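Local coordinates for nucleoporin NUP82 (Saccharomyces cerevisiae, PDB 3PBP), which forms part of the nuclear pore complex, represented here by the N-terminal beta-propeller domain of Nup82, a region that interacts with NUP116, at residues T304-N309 with E368-L373; L10-A15 with T33-I38; P213-L218 with F267-I272; E87-E92 with I111-I116. The protein carries 1 engineered substitution. All coordinates share one frame; numbering follows the deposited sequence.

Contact 1. Residues T304-N309 with E368-L373; sequences TILIDN and EQLGKL
With CG of Leu306 anti to the backbone N (chi1 -158°) and CG of Leu370 anti to the carbonyl carbon (chi1 -59°), the two leucines lie side by side and point the same way. Most of this touching is done by one branch of Leu370: its CD2 methyl is 3.9 Å from Leu306 CB and also meets Leu306 CG and CD2. The other methyl, CD1, packs against the backbone just beyond the strand end, 3.4 Å from Ile307 O and 3.7 Å from Asp308 CA. An alanine in place of Leu370 would probably leave Leu306 without its flanking methyl and open a gap beside the backbone of Ile307 and Asp308. These leucines join two neighbouring blades of the beta-propeller, since strand 299-306 is the edge strand of one sheet and strand 372-376 belongs to the next. The two segments run roughly antiparallel, yet a single hydrogen bond links them here, from Gly371 N to Leu306 O at 2.8 Å and nearly straight (171° at the hydrogen). Gly371 has a positive phi, which a residue without CB adopts easily, and its bare backbone takes the CG2 methyl of Ile305, 3.6 Å from Gly371 CA. Branched Ile305 thus serves two partners, because its CG1 arm lies 4.2 Å from Leu373 CB. Asp308 turns its carboxylate elsewhere, OD1 to Gly310 N and OD2 to the side-chain amides of Asn312 and Asn398. Within 368-373, Lys372 NZ approaches Gln369 OE1 from above the amide plane, at 3.1 Å.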
loop_
_atom_site.group_PDB
_atom_site.type_symbol
_atom_site.label_atom_id
_atom_site.label_comp_id
_atom_site.label_asym_id
_atom_site.label_seq_id
_atom_site.Cartn_x
_atom_site.Cartn_y
_atom_site.Cartn_z
ATOM N N THR A 304 -3.731 -7.006 7.648
ATOM C CA THR A 304 -4.588 -7.939 6.957
ATOM C C THR A 304 -4.639 -9.215 7.774
ATOM O O THR A 304 -3.609 -9.752 8.152
ATOM C CB THR A 304 -4.051 -8.186 5.542
ATOM O OG1 THR A 304 -4.590 -7.196 4.658
ATOM C CG2 THR A 304 -4.440 -9.537 5.056
ATOM N N ILE A 305 -5.850 -9.677 8.068
ATOM C CA ILE A 305 -6.029 -10.880 8.868
ATOM C C ILE A 305 -6.815 -11.944 8.137
ATOM O O ILE A 305 -7.929 -11.715 7.662
ATOM C CB ILE A 305 -6.765 -10.595 10.190
ATOM C CG1 ILE A 305 -6.017 -9.525 10.982
ATOM C CG2 ILE A 305 -6.885 -11.875 11.003
ATOM C CD1 ILE A 305 -6.242 -8.114 10.455
ATOM N N LEU A 306 -6.231 -13.130 8.084
ATOM C CA LEU A 306 -6.842 -14.251 7.414
ATOM C C LEU A 306 -7.990 -14.838 8.249
ATOM O O LEU A 306 -7.863 -15.045 9.451
ATOM C CB LEU A 306 -5.755 -15.287 7.136
ATOM C CG LEU A 306 -6.038 -16.288 6.027
ATOM C CD1 LEU A 306 -6.404 -15.568 4.750
ATOM C CD2 LEU A 306 -4.815 -17.131 5.824
ATOM N N ILE A 307 -9.112 -15.096 7.588
ATOM C CA ILE A 307 -10.317 -15.640 8.212
ATOM C C ILE A 307 -10.478 -17.158 8.028
ATOM O O ILE A 307 -10.982 -17.849 8.910
ATOM C CB ILE A 307 -11.546 -14.929 7.642
ATOM C CG1 ILE A 307 -11.881 -13.728 8.502
ATOM C CG2 ILE A 307 -12.724 -15.857 7.541
ATOM C CD1 ILE A 307 -13.066 -12.974 7.940
ATOM N N ASP A 308 -10.071 -17.672 6.874
ATOM C CA ASP A 308 -10.160 -19.101 6.615
ATOM C C ASP A 308 -8.976 -19.563 5.773
ATOM O O ASP A 308 -7.900 -18.976 5.849
ATOM C CB ASP A 308 -11.467 -19.437 5.903
ATOM C CG ASP A 308 -11.589 -18.765 4.554
ATOM O OD1 ASP A 308 -10.551 -18.388 3.970
ATOM O OD2 ASP A 308 -12.731 -18.628 4.073
ATOM N N ASN A 309 -9.176 -20.608 4.972
ATOM C CA ASN A 309 -8.112 -21.146 4.123
ATOM C C ASN A 309 -8.352 -20.907 2.650
ATOM O O ASN A 309 -7.791 -21.614 1.810
ATOM C CB ASN A 309 -7.966 -22.645 4.347
ATOM C CG ASN A 309 -7.549 -22.974 5.760
ATOM O OD1 ASN A 309 -6.454 -22.594 6.202
ATOM N ND2 ASN A 309 -8.422 -23.674 6.489
ATOM N N GLU A 368 0.006 -18.257 11.933
ATOM C CA GLU A 368 -0.530 -19.448 12.579
ATOM C C GLU A 368 -1.897 -19.298 13.266
ATOM O O GLU A 368 -2.512 -20.303 13.639
ATOM C CB GLU A 368 0.470 -19.981 13.606
ATOM C CG GLU A 368 1.810 -20.455 13.050
ATOM C CD GLU A 368 2.671 -19.325 12.522
ATOM O OE1 GLU A 368 2.677 -18.241 13.138
ATOM O OE2 GLU A 368 3.359 -19.528 11.498
ATOM N N GLN A 369 -2.376 -18.066 13.444
ATOM C CA GLN A 369 -3.661 -17.865 14.114
ATOM C C GLN A 369 -4.651 -17.033 13.324
ATOM O O GLN A 369 -4.483 -15.825 13.209
ATOM C CB GLN A 369 -3.448 -17.200 15.467
ATOM C CG GLN A 369 -2.456 -17.915 16.358
ATOM C CD GLN A 369 -2.820 -17.785 17.820
ATOM O OE1 GLN A 369 -3.395 -18.707 18.414
ATOM N NE2 GLN A 369 -2.508 -16.626 18.411
ATOM N N LEU A 370 -5.690 -17.678 12.802
ATOM C CA LEU A 370 -6.709 -16.990 12.021
ATOM C C LEU A 370 -7.542 -16.050 12.877
ATOM O O LEU A 370 -7.640 -16.221 14.089
ATOM C CB LEU A 370 -7.649 -17.999 11.364
ATOM C CG LEU A 370 -7.073 -19.048 10.413
ATOM C CD1 LEU A 370 -8.223 -19.713 9.704
ATOM C CD2 LEU A 370 -6.142 -18.412 9.384
ATOM N N GLY A 371 -8.141 -15.057 12.234
ATOM C CA GLY A 371 -8.994 -14.105 12.926
ATOM C C GLY A 371 -8.522 -13.486 14.226
ATOM O O GLY A 371 -9.353 -13.057 15.028
ATOM N N LYS A 372 -7.214 -13.438 14.446
ATOM C CA LYS A 372 -6.675 -12.843 15.664
ATOM C C LYS A 372 -5.662 -11.774 15.303
ATOM O O LYS A 372 -4.832 -11.957 14.417
ATOM C CB LYS A 372 -6.000 -13.891 16.547
ATOM C CG LYS A 372 -6.935 -14.956 17.101
ATOM C CD LYS A 372 -6.183 -15.915 18.018
ATOM C CE LYS A 372 -7.049 -17.088 18.450
ATOM N NZ LYS A 372 -6.270 -17.998 19.338
ATOM N N LEU A 373 -5.720 -10.660 16.011
ATOM C CA LEU A 373 -4.828 -9.555 15.746
ATOM C C LEU A 373 -4.235 -9.035 17.047
ATOM O O LEU A 373 -4.938 -8.887 18.040
ATOM C CB LEU A 373 -5.615 -8.449 15.046
ATOM C CG LEU A 373 -5.003 -7.058 14.983
ATOM C CD1 LEU A 373 -3.857 -7.055 14.014
ATOM C CD2 LEU A 373 -6.060 -6.065 14.560
#

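Contact 2. Residues L10-A15 with T33-I38; sequences LPIFQA and TRIVFI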
loop_
_atom_site.group_PDB
_atom_site.type_symbol
_atom_site.label_atom_id
_atom_site.label_comp_id
_atom_site.label_asym_id
_atom_site.label_seq_id
_atom_site.Cartn_x
_atom_site.Cartn_y
_atom_site.Cartn_z
ATOM N N LEU A 10 15.955 -22.422 27.401
ATOM C CA LEU A 10 16.508 -23.069 26.218
ATOM C C LEU A 10 17.820 -22.331 25.906
ATOM O O LEU A 10 17.858 -21.100 25.890
ATOM C CB LEU A 10 15.488 -22.985 25.062
ATOM C CG LEU A 10 15.667 -23.756 23.741
ATOM C CD1 LEU A 10 16.117 -25.174 23.981
ATOM C CD2 LEU A 10 14.350 -23.768 22.996
ATOM N N PRO A 11 18.920 -23.081 25.694
ATOM C CA PRO A 11 20.270 -22.583 25.388
ATOM C C PRO A 11 20.375 -21.408 24.424
ATOM O O PRO A 11 21.163 -20.493 24.656
ATOM C CB PRO A 11 20.970 -23.818 24.847
ATOM C CG PRO A 11 20.401 -24.882 25.698
ATOM C CD PRO A 11 18.917 -24.554 25.723
ATOM N N ILE A 12 19.590 -21.436 23.349
ATOM C CA ILE A 12 19.621 -20.368 22.344
ATOM C C ILE A 12 19.226 -18.998 22.892
ATOM O O ILE A 12 19.674 -17.962 22.395
ATOM C CB ILE A 12 18.693 -20.693 21.133
ATOM C CG1 ILE A 12 18.954 -19.693 20.001
ATOM C CG2 ILE A 12 17.232 -20.651 21.560
ATOM C CD1 ILE A 12 18.208 -19.981 18.711
ATOM N N PHE A 13 18.401 -18.997 23.930
ATOM C CA PHE A 13 17.919 -17.758 24.515
ATOM C C PHE A 13 18.852 -16.998 25.452
ATOM O O PHE A 13 18.885 -15.768 25.417
ATOM C CB PHE A 13 16.602 -18.016 25.237
ATOM C CG PHE A 13 15.478 -18.406 24.328
ATOM C CD1 PHE A 13 15.207 -17.671 23.181
ATOM C CD2 PHE A 13 14.650 -19.476 24.645
ATOM C CE1 PHE A 13 14.134 -17.992 22.365
ATOM C CE2 PHE A 13 13.571 -19.801 23.828
ATOM C CZ PHE A 13 13.315 -19.051 22.685
ATOM N N GLN A 14 19.610 -17.701 26.286
ATOM C CA GLN A 14 20.478 -17.009 27.230
ATOM C C GLN A 14 21.406 -15.974 26.609
ATOM O O GLN A 14 22.152 -16.258 25.667
ATOM C CB GLN A 14 21.237 -18.016 28.084
ATOM C CG GLN A 14 20.299 -18.664 29.097
ATOM C CD GLN A 14 21.025 -19.391 30.211
ATOM O OE1 GLN A 14 21.909 -18.827 30.868
ATOM N NE2 GLN A 14 20.648 -20.651 30.443
ATOM N N ALA A 15 21.332 -14.763 27.159
ATOM C CA ALA A 15 22.096 -13.630 26.666
ATOM C C ALA A 15 23.211 -13.161 27.578
ATOM O O ALA A 15 23.324 -13.600 28.718
ATOM C CB ALA A 15 21.154 -12.471 26.383
ATOM N N THR A 33 8.230 -23.933 14.684
ATOM C CA THR A 33 9.160 -25.032 14.822
ATOM C C THR A 33 10.622 -24.597 14.771
ATOM O O THR A 33 11.455 -25.192 15.429
ATOM C CB THR A 33 8.818 -26.107 13.735
ATOM O OG1 THR A 33 8.634 -27.375 14.369
ATOM C CG2 THR A 33 9.895 -26.210 12.647
ATOM N N ARG A 34 10.940 -23.554 14.011
ATOM C CA ARG A 34 12.330 -23.085 13.912
ATOM C C ARG A 34 12.441 -21.701 14.527
ATOM O O ARG A 34 11.624 -20.835 14.240
ATOM C CB ARG A 34 12.787 -22.955 12.458
ATOM C CG ARG A 34 12.554 -24.135 11.536
ATOM C CD ARG A 34 12.361 -23.558 10.150
ATOM N NE ARG A 34 13.419 -23.888 9.206
ATOM C CZ ARG A 34 13.657 -23.192 8.100
ATOM N NH1 ARG A 34 12.929 -22.123 7.814
ATOM N NH2 ARG A 34 14.596 -23.591 7.257
ATOM N N ILE A 35 13.472 -21.480 15.336
ATOM C CA ILE A 35 13.677 -20.193 15.995
ATOM C C ILE A 35 14.922 -19.457 15.503
ATOM O O ILE A 35 15.971 -20.074 15.315
ATOM C CB ILE A 35 13.819 -20.390 17.520
ATOM C CG1 ILE A 35 12.519 -20.952 18.090
ATOM C CG2 ILE A 35 14.178 -19.069 18.194
ATOM C CD1 ILE A 35 12.671 -21.433 19.515
ATOM N N VAL A 36 14.791 -18.151 15.282
ATOM C CA VAL A 36 15.921 -17.318 14.880
ATOM C C VAL A 36 16.029 -16.238 15.951
ATOM O O VAL A 36 15.037 -15.597 16.309
ATOM C CB VAL A 36 15.740 -16.664 13.472
ATOM C CG1 VAL A 36 16.916 -15.737 13.160
ATOM C CG2 VAL A 36 15.698 -17.738 12.405
ATOM N N PHE A 37 17.242 -16.039 16.449
ATOM C CA PHE A 37 17.508 -15.095 17.527
ATOM C C PHE A 37 18.689 -14.195 17.191
ATOM O O PHE A 37 19.781 -14.690 16.924
ATOM C CB PHE A 37 17.808 -15.917 18.784
ATOM C CG PHE A 37 17.934 -15.111 20.040
ATOM C CD1 PHE A 37 16.827 -14.493 20.606
ATOM C CD2 PHE A 37 19.155 -15.021 20.698
ATOM C CE1 PHE A 37 16.937 -13.803 21.812
ATOM C CE2 PHE A 37 19.271 -14.337 21.899
ATOM C CZ PHE A 37 18.157 -13.727 22.457
ATOM N N ILE A 38 18.477 -12.882 17.188
ATOM C CA ILE A 38 19.566 -11.942 16.887
ATOM C C ILE A 38 20.005 -11.174 18.140
ATOM O O ILE A 38 19.181 -10.596 18.860
ATOM C CB ILE A 38 19.174 -10.927 15.791
ATOM C CG1 ILE A 38 18.881 -11.665 14.489
ATOM C CG2 ILE A 38 20.310 -9.935 15.572
ATOM C CD1 ILE A 38 18.639 -10.753 13.329
#
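The N-terminal loop that precedes strand 24-29 packs onto the first four-stranded sheet of the beta-propeller, setting Ile12 and Phe13 against Ile35 and Phe37 of strand 34-39. Alternation along the strand turns Ile35 and Phe37 to the loop, while Val36 between them points away and touches Leu80 of the next sheet. The meeting of side chains is apolar throughout, as suits a buried contact. Ile12 and Phe37 slide past each other in opposite directions, Ile12 CD1 lying 4.1 Å from Phe37 CB and 4.2 Å from Ile35 CG2. Phe37 CG is anti to the backbone N (chi1 -173°), and the ring beyond it meets two loop carbonyls: CD2 is 3.4 Å from Ile12 O, and CZ is 3.7 Å from Phe13 O. An alanine at Phe37 would keep CB against Ile12 but is likely to open a gap where the ring now fills the space next to these two carbonyls. Ile12 O is also hydrogen-bonded by Arg44 NH1, a donor shared with Gln14 O. Phe13 crosses Ile35 at about a right angle, its CZ 4.0 Å from Ile35 CD1, and receives Phe37 CD1 at its edge. Beyond the two segments, Phe13 makes an edge-to-face pair with Phe447 of strand 445-449. Within the loop, the Ile12 CG2 methyl sits over the centre of the Phe13 ring, 3.9 Å above its plane.

Contact 3. Residues P213-L218 with F267-I272; sequences PSVLLL and FGKVDI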
loop_
_atom_site.group_PDB
_atom_site.type_symbol
_atom_site.label_atom_id
_atom_site.label_comp_id
_atom_site.label_asym_id
_atom_site.label_seq_id
_atom_site.Cartn_x
_atom_site.Cartn_y
_atom_site.Cartn_z
ATOM N N PRO A 213 6.039 -9.799 -8.181
ATOM C CA PRO A 213 7.502 -9.871 -8.082
ATOM C C PRO A 213 7.976 -10.335 -9.472
ATOM O O PRO A 213 7.156 -10.449 -10.377
ATOM C CB PRO A 213 7.710 -10.916 -6.985
ATOM C CG PRO A 213 6.612 -11.866 -7.243
ATOM C CD PRO A 213 5.414 -10.966 -7.528
ATOM N N SER A 214 9.264 -10.598 -9.663
ATOM C CA SER A 214 9.742 -11.030 -10.983
ATOM C C SER A 214 9.472 -12.516 -11.221
ATOM O O SER A 214 9.404 -12.973 -12.372
ATOM C CB SER A 214 11.234 -10.768 -11.113
ATOM O OG SER A 214 11.944 -11.677 -10.288
ATOM N N VAL A 215 9.335 -13.272 -10.132
ATOM C CA VAL A 215 9.053 -14.703 -10.216
ATOM C C VAL A 215 8.032 -14.990 -9.124
ATOM O O VAL A 215 8.368 -15.075 -7.943
ATOM C CB VAL A 215 10.321 -15.553 -9.987
ATOM C CG1 VAL A 215 9.990 -17.015 -10.072
ATOM C CG2 VAL A 215 11.367 -15.192 -11.008
ATOM N N LEU A 216 6.782 -15.136 -9.544
ATOM C CA LEU A 216 5.665 -15.357 -8.647
ATOM C C LEU A 216 5.474 -16.769 -8.107
ATOM O O LEU A 216 5.435 -17.742 -8.872
ATOM C CB LEU A 216 4.393 -14.918 -9.356
ATOM C CG LEU A 216 3.076 -14.910 -8.590
ATOM C CD1 LEU A 216 3.066 -13.782 -7.582
ATOM C CD2 LEU A 216 1.933 -14.747 -9.599
ATOM N N LEU A 217 5.351 -16.866 -6.776
ATOM C CA LEU A 217 5.097 -18.140 -6.089
ATOM C C LEU A 217 3.592 -18.357 -6.200
ATOM O O LEU A 217 2.796 -17.568 -5.695
ATOM C CB LEU A 217 5.459 -18.057 -4.612
ATOM C CG LEU A 217 6.623 -18.894 -4.076
ATOM C CD1 LEU A 217 6.438 -19.036 -2.576
ATOM C CD2 LEU A 217 6.680 -20.262 -4.735
ATOM N N LEU A 218 3.188 -19.422 -6.866
ATOM C CA LEU A 218 1.767 -19.675 -7.034
ATOM C C LEU A 218 1.495 -21.179 -7.091
ATOM O O LEU A 218 1.992 -21.858 -7.981
ATOM C CB LEU A 218 1.311 -18.997 -8.328
ATOM C CG LEU A 218 -0.171 -18.731 -8.589
ATOM C CD1 LEU A 218 -0.709 -17.795 -7.541
ATOM C CD2 LEU A 218 -0.339 -18.114 -9.949
ATOM N N PHE A 267 7.528 -26.493 -9.470
ATOM C CA PHE A 267 8.100 -25.524 -8.543
ATOM C C PHE A 267 7.023 -24.594 -8.029
ATOM O O PHE A 267 7.259 -23.811 -7.111
ATOM C CB PHE A 267 9.196 -24.711 -9.215
ATOM C CG PHE A 267 10.433 -25.494 -9.467
ATOM C CD1 PHE A 267 10.469 -26.444 -10.487
ATOM C CD2 PHE A 267 11.560 -25.320 -8.661
ATOM C CE1 PHE A 267 11.614 -27.212 -10.702
ATOM C CE2 PHE A 267 12.714 -26.082 -8.866
ATOM C CZ PHE A 267 12.742 -27.031 -9.888
ATOM N N GLY A 268 5.839 -24.700 -8.628
ATOM C CA GLY A 268 4.721 -23.869 -8.238
ATOM C C GLY A 268 5.087 -22.412 -8.355
ATOM O O GLY A 268 4.809 -21.621 -7.457
ATOM N N LYS A 269 5.717 -22.056 -9.468
ATOM C CA LYS A 269 6.134 -20.687 -9.697
ATOM C C LYS A 269 5.902 -20.340 -11.154
ATOM O O LYS A 269 5.604 -21.215 -11.957
ATOM C CB LYS A 269 7.617 -20.536 -9.369
ATOM C CG LYS A 269 8.506 -21.365 -10.266
ATOM C CD LYS A 269 9.939 -20.899 -10.236
ATOM C CE LYS A 269 10.681 -21.401 -11.462
ATOM N NZ LYS A 269 11.999 -20.723 -11.605
ATOM N N VAL A 270 6.036 -19.057 -11.481
ATOM C CA VAL A 270 5.859 -18.571 -12.847
ATOM C C VAL A 270 6.603 -17.249 -12.992
ATOM O O VAL A 270 6.586 -16.428 -12.082
ATOM C CB VAL A 270 4.359 -18.378 -13.193
ATOM C CG1 VAL A 270 3.713 -17.383 -12.247
ATOM C CG2 VAL A 270 4.222 -17.916 -14.623
ATOM N N ASP A 271 7.280 -17.060 -14.122
ATOM C CA ASP A 271 8.029 -15.826 -14.362
ATOM C C ASP A 271 7.107 -14.715 -14.811
ATOM O O ASP A 271 6.139 -14.957 -15.533
ATOM C CB ASP A 271 9.093 -16.031 -15.432
ATOM C CG ASP A 271 10.183 -16.972 -14.985
ATOM O OD1 ASP A 271 10.738 -16.731 -13.895
ATOM O OD2 ASP A 271 10.491 -17.945 -15.717
ATOM N N ILE A 272 7.416 -13.493 -14.394
ATOM C CA ILE A 272 6.600 -12.352 -14.767
ATOM C C ILE A 272 7.437 -11.238 -15.363
ATOM O O ILE A 272 8.277 -10.652 -14.686
ATOM C CB ILE A 272 5.807 -11.862 -13.557
ATOM C CG1 ILE A 272 4.829 -12.975 -13.142
ATOM C CG2 ILE A 272 5.113 -10.547 -13.882
ATOM C CD1 ILE A 272 3.871 -12.613 -12.058
#
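Strands 215-217 and 269-271 run antiparallel, at 159° and 4.6 Å apart at their closest, with Leu216 and Val270 as the hydrogen-bonded pair. This two-stranded ribbon lies at the base of a largely helical insertion: helices 220-235 and 243-262 fill most of the chain between its strands. Further bonds extend the pairing past both strand ends, from Ile272 N to Ser214 O and from Leu218 N to Gly268 O. Gly268 and Lys269 both face Asn264 in a G1 beta bulge, whose first position takes a positive phi and so suits glycine. On the face of Leu216 and Val270 branched side chains pack together, joined by Ile272. Val270 holds CG1 in the crowded position between N and carbonyl carbon (chi1 59°), 3.9 Å from Leu216 CB, the two side chains lying alongside. Ile272 crosses Leu216 at a slant and places CD1 3.6 Å from the same CB; Leu259 of helix 243-262 touches both Val270 and Ile272. The face of Val215, Leu217, Lys269 and Asp271 is more mixed, joining apolar and charged side chains. Here the aliphatic part of Lys269 is what Val215 meets, CG1 to CD at 3.9 Å, while the lysine makes a cation-pi contact with Tyr137. Leu217 CD2 comes to 3.6 Å from Gly268 O. Asp271 stands beside Val215 and points the same way, with OD1 3.3 Å from Val215 CG2.

Contact 4. Residues E87-E92 with I111-I116; sequences EIFVME and IFHYSI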
loop_
_atom_site.group_PDB
_atom_site.type_symbol
_atom_site.label_atom_id
_atom_site.label_comp_id
_atom_site.label_asym_id
_atom_site.label_seq_id
_atom_site.Cartn_x
_atom_site.Cartn_y
_atom_site.Cartn_z
ATOM N N GLU A 87 20.024 2.359 4.473
ATOM C CA GLU A 87 20.421 1.155 3.764
ATOM C C GLU A 87 19.623 -0.098 4.123
ATOM O O GLU A 87 18.918 -0.140 5.134
ATOM C CB GLU A 87 21.918 0.921 3.982
ATOM C CG GLU A 87 22.317 0.707 5.436
ATOM C CD GLU A 87 23.831 0.737 5.627
ATOM O OE1 GLU A 87 24.555 0.369 4.667
ATOM O OE2 GLU A 87 24.293 1.117 6.735
ATOM N N ILE A 88 19.755 -1.114 3.272
ATOM C CA ILE A 88 19.067 -2.391 3.434
ATOM C C ILE A 88 20.034 -3.573 3.272
ATOM O O ILE A 88 20.836 -3.610 2.329
ATOM C CB ILE A 88 17.952 -2.563 2.353
ATOM C CG1 ILE A 88 16.927 -1.430 2.451
ATOM C CG2 ILE A 88 17.268 -3.922 2.510
ATOM C CD1 ILE A 88 15.907 -1.413 1.306
ATOM N N PHE A 89 19.953 -4.535 4.188
ATOM C CA PHE A 89 20.778 -5.737 4.100
ATOM C C PHE A 89 19.860 -6.952 4.069
ATOM O O PHE A 89 18.827 -6.967 4.736
ATOM C CB PHE A 89 21.686 -5.912 5.319
ATOM C CG PHE A 89 22.777 -4.901 5.425
ATOM C CD1 PHE A 89 22.538 -3.647 6.007
ATOM C CD2 PHE A 89 24.060 -5.204 4.982
ATOM C CE1 PHE A 89 23.563 -2.712 6.149
ATOM C CE2 PHE A 89 25.088 -4.278 5.120
ATOM C CZ PHE A 89 24.839 -3.028 5.707
ATOM N N VAL A 90 20.232 -7.971 3.305
ATOM C CA VAL A 90 19.446 -9.188 3.278
ATOM C C VAL A 90 20.395 -10.361 3.507
ATOM O O VAL A 90 21.324 -10.596 2.725
ATOM C CB VAL A 90 18.690 -9.355 1.959
ATOM C CG1 VAL A 90 18.001 -10.712 1.924
ATOM C CG2 VAL A 90 17.656 -8.256 1.828
HETATM N N MSE A 91 20.163 -11.080 4.604
HETATM C CA MSE A 91 20.984 -12.220 4.970
HETATM C C MSE A 91 20.221 -13.525 4.976
HETATM O O MSE A 91 19.040 -13.571 5.312
HETATM C CB MSE A 91 21.595 -11.992 6.338
HETATM C CG MSE A 91 22.653 -10.935 6.326
HETATM SE SE MSE A 91 23.289 -10.493 8.095
HETATM C CE MSE A 91 23.839 -8.659 7.777
ATOM N N GLU A 92 20.926 -14.589 4.617
ATOM C CA GLU A 92 20.350 -15.917 4.560
ATOM C C GLU A 92 20.640 -16.668 5.850
ATOM O O GLU A 92 21.799 -16.831 6.217
ATOM C CB GLU A 92 20.956 -16.661 3.371
ATOM C CG GLU A 92 20.351 -18.014 3.078
ATOM C CD GLU A 92 20.896 -18.625 1.797
ATOM O OE1 GLU A 92 22.073 -19.044 1.780
ATOM O OE2 GLU A 92 20.145 -18.678 0.797
ATOM N N ILE A 111 23.409 -11.781 1.059
ATOM C CA ILE A 111 22.761 -11.867 -0.231
ATOM C C ILE A 111 22.474 -10.589 -1.011
ATOM O O ILE A 111 22.519 -10.598 -2.255
ATOM C CB ILE A 111 21.473 -12.671 -0.071
ATOM C CG1 ILE A 111 21.842 -14.063 0.437
ATOM C CG2 ILE A 111 20.712 -12.740 -1.377
ATOM C CD1 ILE A 111 20.657 -14.969 0.641
ATOM N N PHE A 112 22.192 -9.490 -0.314
ATOM C CA PHE A 112 21.867 -8.247 -1.017
ATOM C C PHE A 112 22.100 -7.015 -0.162
ATOM O O PHE A 112 21.925 -7.054 1.065
ATOM C CB PHE A 112 20.397 -8.298 -1.450
ATOM C CG PHE A 112 19.867 -7.004 -2.009
ATOM C CD1 PHE A 112 19.960 -6.727 -3.371
ATOM C CD2 PHE A 112 19.233 -6.083 -1.177
ATOM C CE1 PHE A 112 19.432 -5.564 -3.901
ATOM C CE2 PHE A 112 18.702 -4.915 -1.695
ATOM C CZ PHE A 112 18.803 -4.654 -3.068
ATOM N N HIS A 113 22.492 -5.922 -0.814
ATOM C CA HIS A 113 22.712 -4.677 -0.099
ATOM C C HIS A 113 22.256 -3.499 -0.938
ATOM O O HIS A 113 22.324 -3.534 -2.168
ATOM C CB HIS A 113 24.179 -4.483 0.257
ATOM C CG HIS A 113 24.451 -3.178 0.938
ATOM N ND1 HIS A 113 24.291 -2.999 2.298
ATOM C CD2 HIS A 113 24.817 -1.972 0.440
ATOM C CE1 HIS A 113 24.547 -1.739 2.605
ATOM N NE2 HIS A 113 24.867 -1.095 1.496
ATOM N N TYR A 114 21.789 -2.451 -0.268
ATOM C CA TYR A 114 21.323 -1.260 -0.968
ATOM C C TYR A 114 21.382 -0.038 -0.059
ATOM O O TYR A 114 21.044 -0.117 1.135
ATOM C CB TYR A 114 19.885 -1.449 -1.444
ATOM C CG TYR A 114 19.268 -0.189 -1.994
ATOM C CD1 TYR A 114 19.508 0.217 -3.304
ATOM C CD2 TYR A 114 18.483 0.630 -1.182
ATOM C CE1 TYR A 114 18.984 1.409 -3.790
ATOM C CE2 TYR A 114 17.960 1.830 -1.656
ATOM C CZ TYR A 114 18.213 2.214 -2.958
ATOM O OH TYR A 114 17.700 3.413 -3.405
ATOM N N SER A 115 21.826 1.082 -0.636
ATOM C CA SER A 115 21.914 2.361 0.067
ATOM C C SER A 115 21.288 3.391 -0.852
ATOM O O SER A 115 21.399 3.295 -2.073
ATOM C CB SER A 115 23.371 2.739 0.359
ATOM O OG SER A 115 23.458 3.954 1.098
ATOM N N ILE A 116 20.613 4.373 -0.273
ATOM C CA ILE A 116 19.973 5.384 -1.092
ATOM C C ILE A 116 21.035 6.246 -1.767
ATOM O O ILE A 116 20.782 6.877 -2.802
ATOM C CB ILE A 116 19.018 6.258 -0.253
ATOM C CG1 ILE A 116 19.772 6.899 0.903
ATOM C CG2 ILE A 116 17.893 5.405 0.292
ATOM C CD1 ILE A 116 18.893 7.745 1.786
#
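His113 turns the edge of its imidazole to the face of the Phe89 ring, an edge-to-face pair on the face of the antiparallel sheet that also carries Glu87 and Ser115. The ring centroids are 4.5 Å apart with planes at 65°, and His113 ND1 sits over the phenyl face, offset toward its rim. Glu87 OE1 lies in the imidazole plane, at the ring edge near CE1. The backbone carries a classic beta bulge, Ile111 and Phe112 both facing Val90: Val90 O accepts both Ile111 N, at 2.9 Å, and Phe112 N, a weak bond at 3.3 Å. On the face of Ile88, Val90, Phe112 and Tyr114 the packing is apolar, which suits the buried Ile88 and Val90: Val90 CB lies 4.0 Å from Phe112 CB, and Ile88 CD1 4.1 Å from Tyr114 CD2. Tyr114 carries its hydroxyl farther, to Glu119 and Lys146. Ile111 crosses the aliphatic part of Glu92 at a slant. Strand 87-92 is flanked by strands 79-83 and 110-115, the latter at the edge of this propeller blade, and Ile88 packs on Ile142 and Val144 of strand 141-146 in the adjoining blade.

From the N terminus, contact 2 closes first, folding the leading loop back over strand 34-39 after 17 intervening residues. Contact 4 follows, with 18 residues between its strands, among them the short helix 103-107. Contact 3 spans 48 residues, mostly helical, and so brings together the two ends of the insertion. Contact 1 makes the longest closure, 58 residues and no helix, passing from one blade to the next. All four lie in series, so none nests in or crosses another. Contacts 2 and 4 come within about 7 Å at their nearest atoms, as do contacts 1 and 2, without touching; contacts 1 and 4 lie on opposite sides of the domain's centre.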